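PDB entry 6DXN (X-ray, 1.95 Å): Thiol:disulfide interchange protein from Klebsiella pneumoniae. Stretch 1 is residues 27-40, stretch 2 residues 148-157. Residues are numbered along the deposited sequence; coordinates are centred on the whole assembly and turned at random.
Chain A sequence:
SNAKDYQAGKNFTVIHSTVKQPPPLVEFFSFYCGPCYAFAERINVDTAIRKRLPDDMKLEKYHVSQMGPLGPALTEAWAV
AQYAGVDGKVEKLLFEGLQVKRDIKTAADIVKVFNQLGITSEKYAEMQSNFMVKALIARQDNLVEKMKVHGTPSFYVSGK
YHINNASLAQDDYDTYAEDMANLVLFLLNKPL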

# COMPACT_ATOMS: atom_id res chain seq x y z
N GLU A 27 2.56 3.31 -1.55
CA GLU A 27 2.07 3.36 -0.18
C GLU A 27 2.54 2.09 0.51
O GLU A 27 2.11 1.00 0.15
CB GLU A 27 0.54 3.47 -0.14
CG GLU A 27 -0.09 3.30 1.25
CD GLU A 27 -1.61 3.23 1.26
OE1 GLU A 27 -2.21 3.14 0.17
OE2 GLU A 27 -2.20 3.29 2.36
N PHE A 28 3.45 2.24 1.48
CA PHE A 28 3.88 1.09 2.25
C PHE A 28 2.81 0.86 3.32
O PHE A 28 2.38 1.80 3.98
CB PHE A 28 5.30 1.28 2.80
CG PHE A 28 6.39 1.29 1.75
CD1 PHE A 28 6.91 0.10 1.25
CD2 PHE A 28 6.94 2.48 1.30
CE1 PHE A 28 7.92 0.11 0.30
CE2 PHE A 28 7.95 2.49 0.35
CZ PHE A 28 8.43 1.30 -0.15
N PHE A 29 2.37 -0.39 3.47
CA PHE A 29 1.33 -0.66 4.42
C PHE A 29 1.50 -2.05 5.04
O PHE A 29 2.33 -2.84 4.61
CB PHE A 29 -0.03 -0.56 3.71
CG PHE A 29 -0.40 -1.78 2.90
CD1 PHE A 29 0.15 -2.00 1.65
CD2 PHE A 29 -1.28 -2.72 3.41
CE1 PHE A 29 -0.18 -3.14 0.92
CE2 PHE A 29 -1.62 -3.84 2.69
CZ PHE A 29 -1.07 -4.05 1.44
N SER A 30 0.69 -2.30 6.06
CA SER A 30 0.65 -3.57 6.73
C SER A 30 -0.81 -3.90 7.02
O SER A 30 -1.57 -3.04 7.47
CB SER A 30 1.47 -3.55 8.00
OG SER A 30 1.31 -4.76 8.70
N PHE A 31 -1.20 -5.15 6.74
CA PHE A 31 -2.56 -5.54 7.00
C PHE A 31 -2.84 -5.53 8.51
O PHE A 31 -3.98 -5.64 8.89
CB PHE A 31 -2.87 -6.90 6.38
CG PHE A 31 -3.11 -6.88 4.89
CD1 PHE A 31 -4.31 -6.41 4.38
CD2 PHE A 31 -2.17 -7.38 4.01
CE1 PHE A 31 -4.55 -6.41 3.02
CE2 PHE A 31 -2.41 -7.39 2.65
CZ PHE A 31 -3.59 -6.89 2.15
N TYR A 32 -1.79 -5.43 9.35
CA TYR A 32 -1.91 -5.39 10.83
C TYR A 32 -2.12 -3.96 11.34
O TYR A 32 -2.53 -3.76 12.50
CB TYR A 32 -0.63 -5.84 11.53
CG TYR A 32 -0.29 -7.31 11.56
CD1 TYR A 32 0.44 -7.91 10.54
CD2 TYR A 32 -0.63 -8.10 12.66
CE1 TYR A 32 0.78 -9.25 10.59
CE2 TYR A 32 -0.30 -9.44 12.72
CZ TYR A 32 0.41 -10.02 11.68
OH TYR A 32 0.74 -11.34 11.73
N CYS A 33 -1.80 -2.98 10.50
CA CYS A 33 -1.83 -1.55 10.86
C CYS A 33 -3.25 -0.96 10.78
O CYS A 33 -3.87 -0.97 9.72
CB CYS A 33 -0.88 -0.79 9.93
SG CYS A 33 -0.69 0.97 10.31
N GLY A 34 -3.74 -0.45 11.91
CA GLY A 34 -5.09 0.14 11.98
C GLY A 34 -5.28 1.26 10.96
O GLY A 34 -6.21 1.22 10.16
N PRO A 35 -4.44 2.31 11.00
CA PRO A 35 -4.52 3.41 10.03
C PRO A 35 -4.42 2.93 8.58
O PRO A 35 -4.99 3.54 7.69
CB PRO A 35 -3.35 4.33 10.41
CG PRO A 35 -3.13 4.02 11.88
CD PRO A 35 -3.39 2.53 12.00
N CYS A 36 -3.68 1.83 8.36
CA CYS A 36 -3.57 1.28 7.00
C CYS A 36 -4.96 0.81 6.55
O CYS A 36 -5.32 0.97 5.40
CB CYS A 36 -2.57 0.12 6.92
SG CYS A 36 -0.84 0.66 6.94
N TYR A 37 -5.70 0.22 7.48
CA TYR A 37 -7.05 -0.26 7.20
C TYR A 37 -7.96 0.94 6.92
O TYR A 37 -8.70 0.93 5.92
CB TYR A 37 -7.53 -1.13 8.37
CG TYR A 37 -8.89 -1.76 8.23
CD1 TYR A 37 -9.42 -2.08 6.99
CD2 TYR A 37 -9.59 -2.16 9.36
CE1 TYR A 37 -10.65 -2.71 6.88
CE2 TYR A 37 -10.82 -2.79 9.26
CZ TYR A 37 -11.34 -3.07 8.02
OH TYR A 37 -12.55 -3.70 7.92
N ALA A 38 -7.88 1.96 7.78
CA ALA A 38 -8.72 3.17 7.65
C ALA A 38 -8.46 3.86 6.29
O ALA A 38 -9.40 4.34 5.63
CB ALA A 38 -8.47 4.11 8.81
N PHE A 39 -7.20 3.87 5.87
CA PHE A 39 -6.82 4.49 4.59
C PHE A 39 -7.45 3.76 3.39
O PHE A 39 -7.77 4.38 2.37
CB PHE A 39 -5.29 4.56 4.49
CG PHE A 39 -4.72 5.82 5.09
CD1 PHE A 39 -5.11 6.26 6.34
CD2 PHE A 39 -3.76 6.54 4.40
CE1 PHE A 39 -4.59 7.44 6.86
CE2 PHE A 39 -3.23 7.70 4.94
CZ PHE A 39 -3.65 8.14 6.17
N ALA A 40 -7.67 2.45 3.54
CA ALA A 40 -8.23 1.66 2.45
C ALA A 40 -9.75 1.49 2.56
O ALA A 40 -10.37 1.20 1.55
CB ALA A 40 -7.56 0.31 2.42
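Stretch 2, residues 148-157: KVHGTPSFYV

The apolar centre of the contact is Pro153, which follows Thr152 through a cis peptide bond. Its ring lies against the helix that begins at Gly34: CG sits over one face of the Phe39 ring, 3.7 Å from the ring centroid and 3.6 Å from Phe39 CD2, while CD comes within 3.8 Å of Pro35 CB. A compact, puckered ring suits this place, since its CG can rest over an aromatic face. Cys36 also borders the proline, its SG lying 3.7 Å from Pro153 CB.

Beyond this proline the chain runs extended, and residues 154-157 form a strand antiparallel to strand 27-29, with 157° between their directions and a closest approach of 4.5 Å between axes. The two ladder bonds are short and nearly straight: Phe28 N donates to Ser154 O at 2.7 Å, and Ser154 N to Phe28 O at 2.9 Å. Around this hydrogen-bonded pair, CA-H groups meet the same carbonyls, with Glu27 CA 3.2 Å from Ser154 O and Pro153 CA 3.2 Å from Phe28 O. Proline has no amide hydrogen to give, but its CA can still face an acceptor.

The neighbouring, non-hydrogen-bonded pair, Glu27 and Phe155, shares one face of the sheet. The extended glutamate (chi1 and chi2 both t) lays its CG over the Phe155 ring, 3.9 Å from the centroid, so its aliphatic portion serves as a hydrophobic surface even though the residue ends in a carboxylate. Phe155 also meets Phe39 rim to rim, Phe155 CE1 to Phe39 CE2 at 3.5 Å, linking strand to helix.

On the face shared by Phe28 and Ser154, Phe28 is the large apolar partner. Val149 CG2 stands over its ring, 3.4 Å from the centroid, one methyl of a beta-branched side chain, well suited to cover an aromatic face. Tyr156 CD1 approaches the edge of that ring, 3.6 Å from Phe28 CD2. The small Ser154 packs its CB 4.3 Å from Phe28 CB.

The polar edge lies where Thr152, in a loop with extended phi/psi, points toward stretch 1. Its methyl, CG2, rests 3.6 Å from Phe29 CA, and its CB lies 3.5 Å from Cys36 SG. Its polar atoms approach the other cysteine: Cys33 SG is 3.1 Å from Thr152 O and 3.4 Å from Thr152 OG1. Threonine thus brings both a methyl and polar oxygens to this border. Cys33 is also the N-cap, its SG accepting a weak bond from Cys36 N at 3.7 Å, while Ser30 N donates to Cys36 SG at 3.4 Å.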

# COMPACT_ATOMS: atom_id res chain seq x y z
N LYS A 148 13.97 2.99 3.21
CA LYS A 148 14.15 3.21 4.66
C LYS A 148 12.80 3.49 5.33
O LYS A 148 12.66 4.44 6.10
CB LYS A 148 15.15 4.35 4.88
CG LYS A 148 16.49 4.16 4.17
CD LYS A 148 17.41 5.38 4.21
CE LYS A 148 17.90 5.73 5.60
NZ LYS A 148 18.87 6.86 5.57
N VAL A 149 11.80 2.64 5.03
CA VAL A 149 10.46 2.79 5.59
C VAL A 149 10.52 2.53 7.10
O VAL A 149 11.20 1.61 7.54
CB VAL A 149 9.47 1.85 4.87
CG1 VAL A 149 8.05 2.02 5.38
CG2 VAL A 149 9.53 2.04 3.36
N HIS A 150 9.79 3.33 7.88
CA HIS A 150 9.81 3.22 9.35
C HIS A 150 8.39 3.31 9.95
O HIS A 150 8.25 3.34 11.18
CB HIS A 150 10.72 4.31 9.93
CG HIS A 150 10.33 5.70 9.52
ND1 HIS A 150 10.84 6.30 8.39
CD2 HIS A 150 9.49 6.60 10.08
CE1 HIS A 150 10.33 7.51 8.27
NE2 HIS A 150 9.50 7.72 9.29
N GLY A 151 7.37 3.35 9.09
CA GLY A 151 5.99 3.46 9.54
C GLY A 151 5.01 3.20 8.41
O GLY A 151 5.38 3.22 7.23
N THR A 152 3.75 2.93 8.79
CA THR A 152 2.68 2.65 7.83
C THR A 152 1.38 3.29 8.32
O THR A 152 1.14 3.36 9.52
CB THR A 152 2.52 1.14 7.59
OG1 THR A 152 2.31 0.49 8.84
CG2 THR A 152 3.71 0.50 6.91
N PRO A 153 0.55 3.76 7.38
CA PRO A 153 0.81 3.74 5.95
C PRO A 153 1.78 4.87 5.59
O PRO A 153 1.71 5.96 6.17
CB PRO A 153 -0.56 3.91 5.30
CG PRO A 153 -1.31 4.76 6.31
CD PRO A 153 -0.80 4.29 7.65
N SER A 154 2.70 4.59 4.66
CA SER A 154 3.72 5.56 4.29
C SER A 154 3.70 5.77 2.77
O SER A 154 3.89 4.84 2.02
CB SER A 154 5.06 5.10 4.80
OG SER A 154 6.01 6.15 4.79
N PHE A 155 3.46 7.01 2.34
CA PHE A 155 3.41 7.35 0.90
C PHE A 155 4.72 8.00 0.46
O PHE A 155 5.25 8.88 1.15
CB PHE A 155 2.23 8.28 0.60
CG PHE A 155 0.87 7.70 0.88
CD1 PHE A 155 0.42 7.54 2.18
CD2 PHE A 155 0.03 7.34 -0.16
CE1 PHE A 155 -0.84 7.00 2.44
CE2 PHE A 155 -1.23 6.82 0.10
CZ PHE A 155 -1.66 6.66 1.40
N TYR A 156 5.24 7.54 -0.69
CA TYR A 156 6.46 8.06 -1.34
C TYR A 156 6.15 8.40 -2.80
O TYR A 156 5.61 7.57 -3.53
CB TYR A 156 7.60 7.05 -1.27
CG TYR A 156 8.15 6.81 0.12
CD1 TYR A 156 7.47 5.99 1.01
CD2 TYR A 156 9.34 7.38 0.53
CE1 TYR A 156 7.96 5.76 2.28
CE2 TYR A 156 9.84 7.16 1.81
CZ TYR A 156 9.14 6.35 2.68
OH TYR A 156 9.61 6.12 3.94
N VAL A 157 6.51 9.62 -3.21
CA VAL A 157 6.31 10.10 -4.57
C VAL A 157 7.69 10.24 -5.24
O VAL A 157 8.63 10.80 -4.64
CB VAL A 157 5.54 11.44 -4.58
CG1 VAL A 157 5.21 11.90 -5.99
CG2 VAL A 157 4.26 11.37 -3.75